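Local atomic coordinates of GTP-binding protein REM 1 (Homo sapiens, PDB entry 2NZJ), a protein that probably acts as a small Ras-family GTPase that binds GDP and GTP in signalling. Residues A[144-149]-A[153-158]; A[48-53]-A[166-171]; A[73-78]-A[101-106]. All coordinates share one frame; numbering follows the deposited sequence.

Interaction 1: A[144-149]-A[153-158]; sequences KFIETS and QHNVAE. With GDP (guanosine-5'-diphosphate), chain G.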
ATOM      1  N   LYS A 144       0.173   2.284  10.177  1.00 33.39           N
ATOM      2  CA  LYS A 144       1.572   2.650   9.952  1.00 33.01           C
ATOM      3  C   LYS A 144       1.685   3.619   8.795  1.00 32.42           C
ATOM      4  O   LYS A 144       0.781   3.701   7.962  1.00 32.21           O
ATOM      5  CB  LYS A 144       2.435   1.397   9.759  1.00 33.50           C
ATOM      6  CG  LYS A 144       2.489   0.492  11.026  1.00 34.47           C
ATOM      7  CD  LYS A 144       3.457   1.049  12.079  1.00 34.55           C
ATOM      8  CE  LYS A 144       3.188   0.504  13.484  1.00 35.54           C
ATOM      9  N   PHE A 145       2.790   4.367   8.760  1.00 31.92           N
ATOM     10  CA  PHE A 145       2.954   5.481   7.806  1.00 31.55           C
ATOM     11  C   PHE A 145       4.349   5.558   7.191  1.00 31.27           C
ATOM     12  O   PHE A 145       5.346   5.477   7.884  1.00 31.48           O
ATOM     13  CB  PHE A 145       2.662   6.813   8.499  1.00 31.34           C
ATOM     14  CG  PHE A 145       2.926   8.032   7.637  1.00 31.36           C
ATOM     15  CD1 PHE A 145       2.060   8.366   6.604  1.00 31.64           C
ATOM     16  CD2 PHE A 145       4.035   8.831   7.856  1.00 30.47           C
ATOM     17  CE1 PHE A 145       2.282   9.469   5.817  1.00 31.48           C
ATOM     18  CE2 PHE A 145       4.273   9.935   7.073  1.00 30.81           C
ATOM     19  CZ  PHE A 145       3.389  10.267   6.053  1.00 32.21           C
ATOM     20  N   ILE A 146       4.411   5.766   5.888  1.00 31.14           N
ATOM     21  CA  ILE A 146       5.674   5.984   5.232  1.00 31.04           C
ATOM     22  C   ILE A 146       5.445   6.860   4.004  1.00 31.14           C
ATOM     23  O   ILE A 146       4.355   6.885   3.449  1.00 31.68           O
ATOM     24  CB  ILE A 146       6.284   4.647   4.834  1.00 31.43           C
ATOM     25  CG1 ILE A 146       7.752   4.815   4.445  1.00 31.07           C
ATOM     26  CG2 ILE A 146       5.433   3.973   3.723  1.00 30.88           C
ATOM     27  CD1 ILE A 146       8.538   3.527   4.476  1.00 29.52           C
ATOM     28  N   GLU A 147       6.467   7.605   3.617  1.00 31.31           N
ATOM     29  CA  GLU A 147       6.480   8.354   2.363  1.00 31.12           C
ATOM     30  C   GLU A 147       7.462   7.704   1.392  1.00 30.63           C
ATOM     31  O   GLU A 147       8.597   7.333   1.768  1.00 29.64           O
ATOM     32  CB  GLU A 147       6.885   9.795   2.609  1.00 31.36           C
ATOM     33  CG  GLU A 147       5.846  10.506   3.436  1.00 34.82           C
ATOM     34  CD  GLU A 147       6.055  11.996   3.529  1.00 36.74           C
ATOM     35  OE1 GLU A 147       7.211  12.462   3.615  1.00 40.46           O
ATOM     36  OE2 GLU A 147       5.038  12.693   3.539  1.00 36.70           O
ATOM     37  N   THR A 148       7.012   7.563   0.147  1.00 29.84           N
ATOM     38  CA  THR A 148       7.802   6.924  -0.875  1.00 29.57           C
ATOM     39  C   THR A 148       7.889   7.808  -2.106  1.00 29.46           C
ATOM     40  O   THR A 148       7.186   8.831  -2.212  1.00 28.71           O
ATOM     41  CB  THR A 148       7.184   5.588  -1.267  1.00 29.97           C
ATOM     42  OG1 THR A 148       5.921   5.797  -1.923  1.00 29.95           O
ATOM     43  CG2 THR A 148       6.988   4.714  -0.035  1.00 31.03           C
ATOM     44  N   SER A 149       8.773   7.407  -3.020  1.00 29.34           N
ATOM     45  CA  SER A 149       8.773   7.896  -4.391  1.00 29.69           C
ATOM     46  C   SER A 149       9.094   6.721  -5.312  1.00 30.12           C
ATOM     47  O   SER A 149      10.148   6.107  -5.193  1.00 30.23           O
ATOM     48  CB  SER A 149       9.779   9.033  -4.592  1.00 29.55           C
ATOM     49  OG  SER A 149       9.956   9.338  -5.968  1.00 29.46           O
ATOM     50  N   GLN A 153      12.759   5.696  -6.666  1.00 33.37           N
ATOM     51  CA  GLN A 153      12.900   4.383  -6.007  1.00 33.27           C
ATOM     52  C   GLN A 153      13.318   4.555  -4.544  1.00 32.69           C
ATOM     53  O   GLN A 153      14.282   3.996  -4.085  1.00 32.68           O
ATOM     54  CB  GLN A 153      13.825   3.460  -6.815  1.00 32.94           C
ATOM     55  CG  GLN A 153      13.265   3.255  -8.257  1.00 34.45           C
ATOM     56  CD  GLN A 153      14.137   2.385  -9.195  1.00 34.20           C
ATOM     57  OE1 GLN A 153      14.163   1.166  -9.079  1.00 34.74           O
ATOM     58  NE2 GLN A 153      14.803   3.025 -10.156  1.00 35.17           N
ATOM     59  N   HIS A 154      12.558   5.373  -3.829  1.00 32.40           N
ATOM     60  CA  HIS A 154      12.848   5.675  -2.447  1.00 31.98           C
ATOM     61  C   HIS A 154      11.742   5.123  -1.555  1.00 31.56           C
ATOM     62  O   HIS A 154      10.567   5.405  -1.777  1.00 31.90           O
ATOM     63  CB  HIS A 154      12.987   7.173  -2.288  1.00 32.00           C
ATOM     64  CG  HIS A 154      13.077   7.616  -0.874  1.00 32.61           C
ATOM     65  ND1 HIS A 154      12.113   8.410  -0.286  1.00 34.87           N
ATOM     66  CD2 HIS A 154      13.996   7.362   0.083  1.00 32.31           C
ATOM     67  CE1 HIS A 154      12.450   8.644   0.970  1.00 33.46           C
ATOM     68  NE2 HIS A 154      13.584   8.015   1.221  1.00 32.62           N
ATOM     69  N   ASN A 155      12.142   4.324  -0.565  1.00 31.10           N
ATOM     70  CA  ASN A 155      11.261   3.711   0.435  1.00 30.70           C
ATOM     71  C   ASN A 155      10.273   2.699  -0.119  1.00 30.99           C
ATOM     72  O   ASN A 155       9.324   2.313   0.582  1.00 31.28           O
ATOM     73  CB  ASN A 155      10.529   4.776   1.272  1.00 30.58           C
ATOM     74  CG  ASN A 155      11.291   5.171   2.527  1.00 30.39           C
ATOM     75  OD1 ASN A 155      12.222   4.498   2.921  1.00 32.53           O
ATOM     76  ND2 ASN A 155      10.868   6.247   3.177  1.00 29.29           N
ATOM     77  N   VAL A 156      10.481   2.248  -1.354  1.00 30.69           N
ATOM     78  CA  VAL A 156       9.571   1.278  -1.946  1.00 31.00           C
ATOM     79  C   VAL A 156       9.845  -0.106  -1.416  1.00 31.03           C
ATOM     80  O   VAL A 156       8.933  -0.770  -0.933  1.00 31.39           O
ATOM     81  CB  VAL A 156       9.626   1.293  -3.475  1.00 31.02           C
ATOM     82  CG1 VAL A 156       8.706   0.223  -4.055  1.00 30.30           C
ATOM     83  CG2 VAL A 156       9.194   2.693  -3.978  1.00 31.70           C
ATOM     84  N   ALA A 157      11.103  -0.543  -1.487  1.00 30.70           N
ATOM     85  CA  ALA A 157      11.493  -1.791  -0.850  1.00 30.28           C
ATOM     86  C   ALA A 157      11.106  -1.746   0.642  1.00 30.14           C
ATOM     87  O   ALA A 157      10.530  -2.692   1.174  1.00 30.36           O
ATOM     88  CB  ALA A 157      12.966  -2.056  -1.018  1.00 30.34           C
ATOM     89  N   GLU A 158      11.374  -0.632   1.294  1.00 29.45           N
ATOM     90  CA  GLU A 158      11.075  -0.496   2.706  1.00 29.73           C
ATOM     91  C   GLU A 158       9.545  -0.583   2.995  1.00 29.51           C
ATOM     92  O   GLU A 158       9.129  -1.102   4.037  1.00 28.77           O
ATOM     93  CB  GLU A 158      11.713   0.792   3.255  1.00 29.87           C
ATOM     94  CG  GLU A 158      13.289   0.833   3.192  1.00 31.45           C
ATOM     95  CD  GLU A 158      13.940   1.062   1.755  1.00 33.89           C
ATOM     96  OE1 GLU A 158      13.242   1.144   0.710  1.00 31.79           O
ATOM     97  OE2 GLU A 158      15.192   1.128   1.677  1.00 35.91           O
TER
HETATM   98  PB  GDP G1001      -2.132   4.790 -10.346  1.00 32.47           P
HETATM   99  O1B GDP G1001      -2.367   5.067  -8.884  1.00 32.09           O
HETATM  100  O2B GDP G1001      -1.830   3.361 -10.645  1.00 29.89           O
HETATM  101  O3B GDP G1001      -3.403   5.221 -11.058  1.00 35.38           O
HETATM  102  O3A GDP G1001      -0.919   5.742 -10.712  1.00 33.98           O
HETATM  103  PA  GDP G1001       0.185   5.298 -11.770  1.00 35.16           P
HETATM  104  O1A GDP G1001      -0.496   4.820 -13.020  1.00 35.30           O
HETATM  105  O2A GDP G1001       1.130   4.278 -11.217  1.00 34.45           O
HETATM  106  O5' GDP G1001       0.999   6.667 -11.945  1.00 34.03           O
HETATM  107  C5' GDP G1001       0.348   7.889 -12.293  1.00 34.28           C
HETATM  108  C4' GDP G1001       1.404   8.869 -12.809  1.00 37.03           C
HETATM  109  O4' GDP G1001       2.183   9.405 -11.701  1.00 36.56           O
HETATM  110  C3' GDP G1001       2.404   8.200 -13.773  1.00 37.76           C
HETATM  111  O3' GDP G1001       2.699   9.027 -14.914  1.00 41.47           O
HETATM  112  C2' GDP G1001       3.661   8.028 -12.934  1.00 37.59           C
HETATM  113  O2' GDP G1001       4.861   8.127 -13.694  1.00 40.17           O
HETATM  114  C1' GDP G1001       3.571   9.129 -11.888  1.00 36.34           C
HETATM  115  N9  GDP G1001       4.148   8.706 -10.599  1.00 36.66           N
HETATM  116  C8  GDP G1001       3.896   7.577  -9.889  1.00 37.19           C
HETATM  117  N7  GDP G1001       4.601   7.552  -8.727  1.00 35.78           N
HETATM  118  C5  GDP G1001       5.302   8.678  -8.695  1.00 35.79           C
HETATM  119  C6  GDP G1001       6.269   9.279  -7.778  1.00 36.86           C
HETATM  120  O6  GDP G1001       6.564   8.659  -6.734  1.00 36.67           O
HETATM  121  N1  GDP G1001       6.783  10.480  -8.108  1.00 36.72           N
HETATM  122  C2  GDP G1001       6.463  11.126  -9.250  1.00 36.67           C
HETATM  123  N2  GDP G1001       6.994  12.336  -9.564  1.00 36.34           N
HETATM  124  N3  GDP G1001       5.594  10.610 -10.142  1.00 37.24           N
HETATM  125  C4  GDP G1001       5.005   9.426  -9.914  1.00 36.60           C
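Asn155 ND2 donates to Glu147 O over 2.9 Å, with 162° at the hydrogen; the carbonyl oxygen lies in the plane of the amide and is approached almost head-on. Just beyond, Ser149 and His154 form an antiparallel hydrogen-bonded pair, with Ser149 N to His154 O at 3.0 Å and His154 N to Ser149 O at 2.9 Å. Gln153 also faces Ser149, its backbone in the left-handed region, which makes the bridge a G1 beta bulge. The chain thus turns back from strand 144-147 and enters helix 156-171, with Asn155 in the N-cap position although its amide is spent on the strand.

In Ras-like GTPases this is the G5 loop beside the guanine. Ser149 CA lies 3.3 Å from GDP O6, and its OG, anti to the backbone N (chi1 169°), turns to Asp122, which also binds the base, and to Leu152 N. Thr148 OG1 is held by Asn119, and Glu147 pairs with Arg127.

The packing runs down one side of the strand. CG1 and CD1 of Ile146 lie across the Asn155 amide, CG1 reaching ND2 at 3.7 Å. With an alanine in place of Asn155, Glu147 O would probably lose this donor and a gap would open beside Ile146. Thr148 CG2 fits against the Asn155 backbone, 3.4 Å from Asn155 O. The amide carbon of Asn155 also sits 3.8 Å above one face of the His154 ring, towards its rim. Val156 CG2 comes within 3.7 Å of Ser149 O and leans on Leu20 and Leu23 of helix 17-25.

Interaction 2: A[48-53]-A[166-171]; sequences DGEDTT and QLRLRR
Arg168 and Glu50 meet face to face: the carboxylate of Glu50 lies over the guanidinium of Arg168 with the two planes only 10° apart, and Glu50 CD sits above the centre of the group. The side chains arrive from opposite directions. Arg168 is stretched out from CG to NE, which carries its guanidinium from helix 166-171 across to the start of strand 50-53; Glu50 CG stands anti to its own backbone N (chi1 171°), bringing the acid over the guanidinium. The charges attract through this stack, as a salt bridge from Glu50 OE2 to Arg168 NE of 3.5 Å, but no N-H points at the oxygen.

The directed bonds leave from the guanidinium edge instead. Arg168 NH2 gives one hydrogen bond to Glu50 O at 2.8 Å and another to Thr52 OG1 at 3.0 Å, both acceptors lying in its plane. The Thr52 bond is the straighter, at 166°; Glu50 O is met from well above its carbonyl plane. NH1 goes to Val47 O, while Asp48, whose OD2 stays 4.1 Å from Arg168 NH1, is paired with Arg165.

The contact ties the last turns of the C-terminal helix of the Ras-like fold to the hairpin between strands 40-47 and 50-57, the helix segment crossing the strand segment nearly at right angles, their axes 11.5 Å apart. With its edge gripped by backbone and hydroxyl oxygens and one face lined by a carboxylate, the guanidinium is fixed in rotation, and its charge is likely to favour the ionised form of Glu50.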
ATOM      1  N   ASP A  48      14.531 -10.125   7.378  1.00 13.51           N
ATOM      2  CA  ASP A  48      15.075 -10.664   8.639  1.00 13.92           C
ATOM      3  C   ASP A  48      15.429 -12.155   8.495  1.00 14.08           C
ATOM      4  O   ASP A  48      15.072 -12.990   9.338  1.00 13.99           O
ATOM      5  CB  ASP A  48      14.085 -10.436   9.790  1.00 14.27           C
ATOM      6  CG  ASP A  48      13.680  -8.961   9.936  1.00 15.40           C
ATOM      7  OD1 ASP A  48      14.569  -8.088   9.973  1.00 17.55           O
ATOM      8  OD2 ASP A  48      12.475  -8.675  10.023  1.00 16.35           O
ATOM      9  N   GLY A  49      16.106 -12.480   7.394  1.00 14.22           N
ATOM     10  CA  GLY A  49      16.606 -13.838   7.139  1.00 14.18           C
ATOM     11  C   GLY A  49      15.580 -14.899   6.781  1.00 14.37           C
ATOM     12  O   GLY A  49      15.918 -16.075   6.738  1.00 14.26           O
ATOM     13  N   GLU A  50      14.343 -14.476   6.492  1.00 14.62           N
ATOM     14  CA  GLU A  50      13.184 -15.374   6.323  1.00 14.82           C
ATOM     15  C   GLU A  50      12.393 -14.989   5.071  1.00 14.19           C
ATOM     16  O   GLU A  50      12.120 -13.819   4.833  1.00 14.31           O
ATOM     17  CB  GLU A  50      12.291 -15.276   7.577  1.00 14.87           C
ATOM     18  CG  GLU A  50      10.920 -15.978   7.532  1.00 16.13           C
ATOM     19  CD  GLU A  50      10.025 -15.681   8.772  1.00 16.89           C
ATOM     20  OE1 GLU A  50      10.533 -15.196   9.817  1.00 18.24           O
ATOM     21  OE2 GLU A  50       8.799 -15.947   8.700  1.00 19.07           O
ATOM     22  N   ASP A  51      12.006 -15.970   4.273  1.00 13.91           N
ATOM     23  CA  ASP A  51      11.291 -15.696   3.024  1.00 13.66           C
ATOM     24  C   ASP A  51       9.788 -15.610   3.248  1.00 12.96           C
ATOM     25  O   ASP A  51       9.252 -16.316   4.077  1.00 12.83           O
ATOM     26  CB  ASP A  51      11.596 -16.778   1.977  1.00 13.82           C
ATOM     27  CG  ASP A  51      12.941 -16.569   1.280  1.00 14.98           C
ATOM     28  OD1 ASP A  51      13.219 -17.326   0.336  1.00 16.61           O
ATOM     29  OD2 ASP A  51      13.713 -15.649   1.641  1.00 16.88           O
ATOM     30  N   THR A  52       9.130 -14.723   2.507  1.00 12.45           N
ATOM     31  CA  THR A  52       7.682 -14.572   2.546  1.00 11.95           C
ATOM     32  C   THR A  52       7.209 -14.071   1.198  1.00 11.50           C
ATOM     33  O   THR A  52       7.818 -13.170   0.640  1.00 11.77           O
ATOM     34  CB  THR A  52       7.272 -13.568   3.603  1.00 12.24           C
ATOM     35  OG1 THR A  52       7.505 -14.131   4.909  1.00 12.35           O
ATOM     36  CG2 THR A  52       5.800 -13.180   3.416  1.00 11.65           C
ATOM     37  N   THR A  53       6.143 -14.664   0.677  1.00 10.99           N
ATOM     38  CA  THR A  53       5.578 -14.264  -0.595  1.00 10.83           C
ATOM     39  C   THR A  53       4.423 -13.305  -0.363  1.00 11.00           C
ATOM     40  O   THR A  53       3.544 -13.542   0.490  1.00 11.20           O
ATOM     41  CB  THR A  53       5.050 -15.468  -1.386  1.00 10.86           C
ATOM     42  OG1 THR A  53       6.056 -16.477  -1.435  1.00 12.29           O
ATOM     43  CG2 THR A  53       4.653 -15.088  -2.803  1.00  9.32           C
ATOM     44  N   GLN A 166       4.905  -6.394   9.595  1.00 28.63           N
ATOM     45  CA  GLN A 166       3.636  -6.185  10.274  1.00 28.76           C
ATOM     46  C   GLN A 166       2.744  -7.427  10.224  1.00 29.06           C
ATOM     47  O   GLN A 166       2.056  -7.763  11.197  1.00 29.29           O
ATOM     48  CB  GLN A 166       2.902  -5.021   9.640  1.00 28.78           C
ATOM     49  CG  GLN A 166       3.605  -3.702   9.784  1.00 29.14           C
ATOM     50  CD  GLN A 166       3.813  -3.334  11.222  1.00 29.41           C
ATOM     51  OE1 GLN A 166       2.900  -3.485  12.036  1.00 31.05           O
ATOM     52  NE2 GLN A 166       5.022  -2.884  11.563  1.00 26.51           N
ATOM     53  N   LEU A 167       2.745  -8.105   9.078  1.00 29.39           N
ATOM     54  CA  LEU A 167       1.993  -9.350   8.934  1.00 29.46           C
ATOM     55  C   LEU A 167       2.515 -10.441   9.883  1.00 29.70           C
ATOM     56  O   LEU A 167       1.740 -11.227  10.409  1.00 30.00           O
ATOM     57  CB  LEU A 167       2.038  -9.845   7.478  1.00 29.34           C
ATOM     58  CG  LEU A 167       1.187  -9.065   6.468  1.00 28.95           C
ATOM     59  CD1 LEU A 167       1.459  -9.512   5.036  1.00 25.36           C
ATOM     60  CD2 LEU A 167      -0.305  -9.171   6.800  1.00 26.77           C
ATOM     61  N   ARG A 168       3.827 -10.483  10.090  1.00 30.22           N
ATOM     62  CA  ARG A 168       4.442 -11.467  10.978  1.00 30.43           C
ATOM     63  C   ARG A 168       4.140 -11.196  12.446  1.00 31.43           C
ATOM     64  O   ARG A 168       4.158 -12.111  13.266  1.00 31.15           O
ATOM     65  CB  ARG A 168       5.953 -11.499  10.783  1.00 30.09           C
ATOM     66  CG  ARG A 168       6.404 -12.124   9.487  1.00 28.55           C
ATOM     67  CD  ARG A 168       7.906 -11.944   9.300  1.00 27.03           C
ATOM     68  NE  ARG A 168       8.367 -12.555   8.058  1.00 27.62           N
ATOM     69  CZ  ARG A 168       9.613 -12.525   7.607  1.00 27.00           C
ATOM     70  NH1 ARG A 168      10.553 -11.909   8.301  1.00 28.69           N
ATOM     71  NH2 ARG A 168       9.920 -13.123   6.466  1.00 25.95           N
ATOM     72  N   LEU A 169       3.867  -9.943  12.787  1.00 32.72           N
ATOM     73  CA  LEU A 169       3.450  -9.616  14.151  1.00 34.02           C
ATOM     74  C   LEU A 169       2.023 -10.110  14.436  1.00 34.84           C
ATOM     75  O   LEU A 169       1.691 -10.408  15.579  1.00 34.87           O
ATOM     76  CB  LEU A 169       3.580  -8.109  14.420  1.00 34.23           C
ATOM     77  CG  LEU A 169       5.033  -7.622  14.507  1.00 34.78           C
ATOM     78  CD1 LEU A 169       5.108  -6.112  14.410  1.00 35.17           C
ATOM     79  CD2 LEU A 169       5.716  -8.127  15.780  1.00 34.78           C
ATOM     80  N   ARG A 170       1.188 -10.209  13.402  1.00 35.83           N
ATOM     81  CA  ARG A 170      -0.123 -10.845  13.551  1.00 36.61           C
ATOM     82  C   ARG A 170       0.055 -12.273  14.070  1.00 37.17           C
ATOM     83  O   ARG A 170      -0.376 -12.586  15.175  1.00 37.13           O
ATOM     84  CB  ARG A 170      -0.895 -10.845  12.221  1.00 36.55           C
ATOM     85  N   ARG A 171       0.729 -13.109  13.273  1.00 37.90           N
ATOM     86  CA  ARG A 171       0.972 -14.534  13.576  1.00 38.18           C
ATOM     87  C   ARG A 171       1.612 -14.819  14.946  1.00 38.68           C
ATOM     88  O   ARG A 171       1.322 -15.852  15.572  1.00 38.69           O
ATOM     89  CB  ARG A 171       1.871 -15.142  12.486  1.00 38.29           C
TER

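Interaction 3: A[73-78]-A[101-106]; sequences SCLQGG and IQLRRT
Leu75 sets its two methyls against Gln102 and Leu103, with Thr106 alongside its CB, so that the loop after helix 69-73 is pinned to the end of helix 90-105. In the Ras-like alpha/beta fold this joins the loop leaving what is probably the switch II helix to the helix that follows the next strand, and both lie on the same side of the central sheet. No hydrogen bond crosses between the segments; the contact is packing.

Leu75 contributes about half of the buried surface. Its CG lies anti to the carbonyl carbon (chi1 -62°), which brings CG towards helix 101-105; chi2 (-178°) then sets which methyl meets which residue. CD2 of Leu75 meets CD2 of Leu103 at 3.8 Å, the two side chains crossing at about a right angle. CD1 of Leu75 instead touches Gln102 CB at 3.9 Å, at the more open border of the contact, where the Gln102 side chain goes on to Trp60.

Leu103 is the buried member. The same CD2 that meets the Leu75 methyl is also 4.1 Å from Leu75 CB, so one branch of Leu103 touches both the tip and the base of the other leucine. Behind them, both leucines rest on Leu10 of strand 4-10, and Leu103 further touches Tyr81 and Ile83 of strand 80-86, which joins the pair to the apolar layer between the helix and the sheet.

Thr106 closes the outer side. Its CG2 lies 4.1 Å from Leu75 CB, and its OG1 approaches Leu75 O no nearer than 3.6 Å. That hydroxyl is engaged at the helix end instead: Thr106 OG1, placed between its backbone N and carbonyl carbon (chi1 49°), donates to Leu103 O at 2.6 Å, coming in from above the carbonyl plane.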
ATOM      1  N   SER A  73     -15.708  -8.342  -2.959  1.00 22.03           N
ATOM      2  CA  SER A  73     -14.852  -9.131  -2.064  1.00 22.13           C
ATOM      3  C   SER A  73     -13.559  -8.396  -1.669  1.00 22.21           C
ATOM      4  O   SER A  73     -12.978  -8.677  -0.629  1.00 22.09           O
ATOM      5  CB  SER A  73     -14.523 -10.491  -2.700  1.00 21.99           C
ATOM      6  N   CYS A  74     -13.154  -7.427  -2.486  1.00 22.71           N
ATOM      7  CA  CYS A  74     -11.858  -6.730  -2.372  1.00 22.40           C
ATOM      8  C   CYS A  74     -11.444  -6.212  -0.997  1.00 21.80           C
ATOM      9  O   CYS A  74     -10.265  -6.335  -0.616  1.00 21.71           O
ATOM     10  CB  CYS A  74     -11.827  -5.558  -3.354  1.00 22.42           C
ATOM     11  SG  CYS A  74     -10.696  -4.299  -2.876  1.00 25.00           S
ATOM     12  N   LEU A  75     -12.387  -5.600  -0.280  1.00 21.11           N
ATOM     13  CA  LEU A  75     -12.100  -5.013   1.033  1.00 20.55           C
ATOM     14  C   LEU A  75     -12.276  -6.014   2.187  1.00 20.19           C
ATOM     15  O   LEU A  75     -12.121  -5.648   3.354  1.00 20.28           O
ATOM     16  CB  LEU A  75     -12.985  -3.795   1.291  1.00 20.46           C
ATOM     17  CG  LEU A  75     -12.896  -2.571   0.380  1.00 20.46           C
ATOM     18  CD1 LEU A  75     -13.850  -1.513   0.901  1.00 20.18           C
ATOM     19  CD2 LEU A  75     -11.481  -2.004   0.275  1.00 20.00           C
ATOM     20  N   GLN A  76     -12.585  -7.266   1.864  1.00 19.62           N
ATOM     21  CA  GLN A  76     -12.733  -8.328   2.869  1.00 19.40           C
ATOM     22  C   GLN A  76     -11.646  -9.427   2.765  1.00 18.98           C
ATOM     23  O   GLN A  76     -11.387 -10.149   3.732  1.00 18.89           O
ATOM     24  CB  GLN A  76     -14.135  -8.956   2.755  1.00 19.03           C
ATOM     25  N   GLY A  77     -11.010  -9.554   1.603  1.00 18.36           N
ATOM     26  CA  GLY A  77     -10.068 -10.643   1.374  1.00 18.00           C
ATOM     27  C   GLY A  77      -8.630 -10.341   1.773  1.00 17.56           C
ATOM     28  O   GLY A  77      -7.819 -11.259   1.884  1.00 17.90           O
ATOM     29  N   GLY A  78      -8.300  -9.082   2.034  1.00 16.64           N
ATOM     30  CA  GLY A  78      -6.902  -8.724   2.112  1.00 16.21           C
ATOM     31  C   GLY A  78      -6.257  -9.146   3.425  1.00 15.70           C
ATOM     32  O   GLY A  78      -6.878  -9.071   4.491  1.00 15.76           O
ATOM     33  N   ILE A 101     -12.465   4.325   6.408  1.00 32.13           N
ATOM     34  CA  ILE A 101     -13.803   4.170   6.897  1.00 31.76           C
ATOM     35  C   ILE A 101     -14.491   3.075   6.125  1.00 32.38           C
ATOM     36  O   ILE A 101     -15.245   2.305   6.716  1.00 32.69           O
ATOM     37  CB  ILE A 101     -14.606   5.481   6.797  1.00 31.87           C
ATOM     38  CG1 ILE A 101     -14.027   6.517   7.767  1.00 31.09           C
ATOM     39  CG2 ILE A 101     -16.117   5.227   7.063  1.00 30.89           C
ATOM     40  CD1 ILE A 101     -14.962   7.668   8.054  1.00 31.47           C
ATOM     41  N   GLN A 102     -14.255   2.988   4.816  1.00 32.85           N
ATOM     42  CA  GLN A 102     -14.851   1.902   4.040  1.00 33.27           C
ATOM     43  C   GLN A 102     -14.361   0.571   4.615  1.00 33.68           C
ATOM     44  O   GLN A 102     -15.168  -0.322   4.902  1.00 33.63           O
ATOM     45  CB  GLN A 102     -14.529   2.008   2.544  1.00 33.35           C
ATOM     46  CG  GLN A 102     -15.558   2.773   1.687  1.00 33.45           C
ATOM     47  CD  GLN A 102     -15.084   2.969   0.241  1.00 33.93           C
ATOM     48  OE1 GLN A 102     -14.268   3.858  -0.055  1.00 35.27           O
ATOM     49  NE2 GLN A 102     -15.583   2.138  -0.657  1.00 33.36           N
ATOM     50  N   LEU A 103     -13.044   0.461   4.810  1.00 34.23           N
ATOM     51  CA  LEU A 103     -12.447  -0.741   5.398  1.00 34.90           C
ATOM     52  C   LEU A 103     -13.045  -1.096   6.765  1.00 36.12           C
ATOM     53  O   LEU A 103     -13.263  -2.268   7.064  1.00 36.65           O
ATOM     54  CB  LEU A 103     -10.942  -0.573   5.544  1.00 34.59           C
ATOM     55  CG  LEU A 103     -10.143  -0.694   4.259  1.00 33.95           C
ATOM     56  CD1 LEU A 103      -8.722  -0.199   4.481  1.00 31.67           C
ATOM     57  CD2 LEU A 103     -10.176  -2.144   3.813  1.00 32.73           C
ATOM     58  N   ARG A 104     -13.308  -0.090   7.590  1.00 37.18           N
ATOM     59  CA  ARG A 104     -13.918  -0.319   8.891  1.00 38.36           C
ATOM     60  C   ARG A 104     -15.313  -0.941   8.751  1.00 38.39           C
ATOM     61  O   ARG A 104     -15.584  -1.997   9.319  1.00 38.02           O
ATOM     62  CB  ARG A 104     -13.995   0.996   9.684  1.00 38.55           C
ATOM     63  CG  ARG A 104     -14.410   0.802  11.130  1.00 39.27           C
ATOM     64  CD  ARG A 104     -14.669   2.116  11.871  1.00 40.09           C
ATOM     65  NE  ARG A 104     -13.786   3.231  11.509  1.00 41.68           N
ATOM     66  CZ  ARG A 104     -12.477   3.298  11.756  1.00 42.42           C
ATOM     67  NH1 ARG A 104     -11.826   2.287  12.336  1.00 43.23           N
ATOM     68  NH2 ARG A 104     -11.802   4.385  11.392  1.00 41.43           N
ATOM     69  N   ARG A 105     -16.172  -0.280   7.975  1.00 38.92           N
ATOM     70  CA  ARG A 105     -17.557  -0.706   7.752  1.00 39.36           C
ATOM     71  C   ARG A 105     -17.708  -2.172   7.339  1.00 39.98           C
ATOM     72  O   ARG A 105     -18.748  -2.778   7.591  1.00 40.16           O
ATOM     73  CB  ARG A 105     -18.217   0.186   6.694  1.00 39.24           C
ATOM     74  N   THR A 106     -16.690  -2.738   6.689  1.00 41.01           N
ATOM     75  CA  THR A 106     -16.697  -4.173   6.323  1.00 41.39           C
ATOM     76  C   THR A 106     -16.376  -5.073   7.537  1.00 41.58           C
ATOM     77  O   THR A 106     -15.208  -5.282   7.899  1.00 41.49           O
ATOM     78  CB  THR A 106     -15.699  -4.476   5.166  1.00 41.44           C
ATOM     79  OG1 THR A 106     -14.432  -3.880   5.467  1.00 41.13           O
ATOM     80  CG2 THR A 106     -16.219  -3.922   3.832  1.00 41.07           C
TER

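All three contacts belong to one Ras-like domain built round a six-stranded sheet. Interactions 1 and 2 share helix 156-171: interaction 1 ties the entry of the helix to the end of strand 144-147, at one edge of the sheet, and the loop after it; interaction 2 holds its last turns to strand 50-57, next to the other edge. Their centres are about 18 Å apart, yet they touch where Lys144 packs on Gln166. Interaction 3 lies about 23 Å from interaction 1 and about 22 Å from interaction 2, centre to centre, touching neither. Along the chain, interaction 2 spans the other two, with interaction 3 closing before interaction 1 begins. Interaction 1 alone meets GDP; interaction 2 joins a helix to a strand hairpin and interaction 3 a helix end to a loop, both away from the nucleotide.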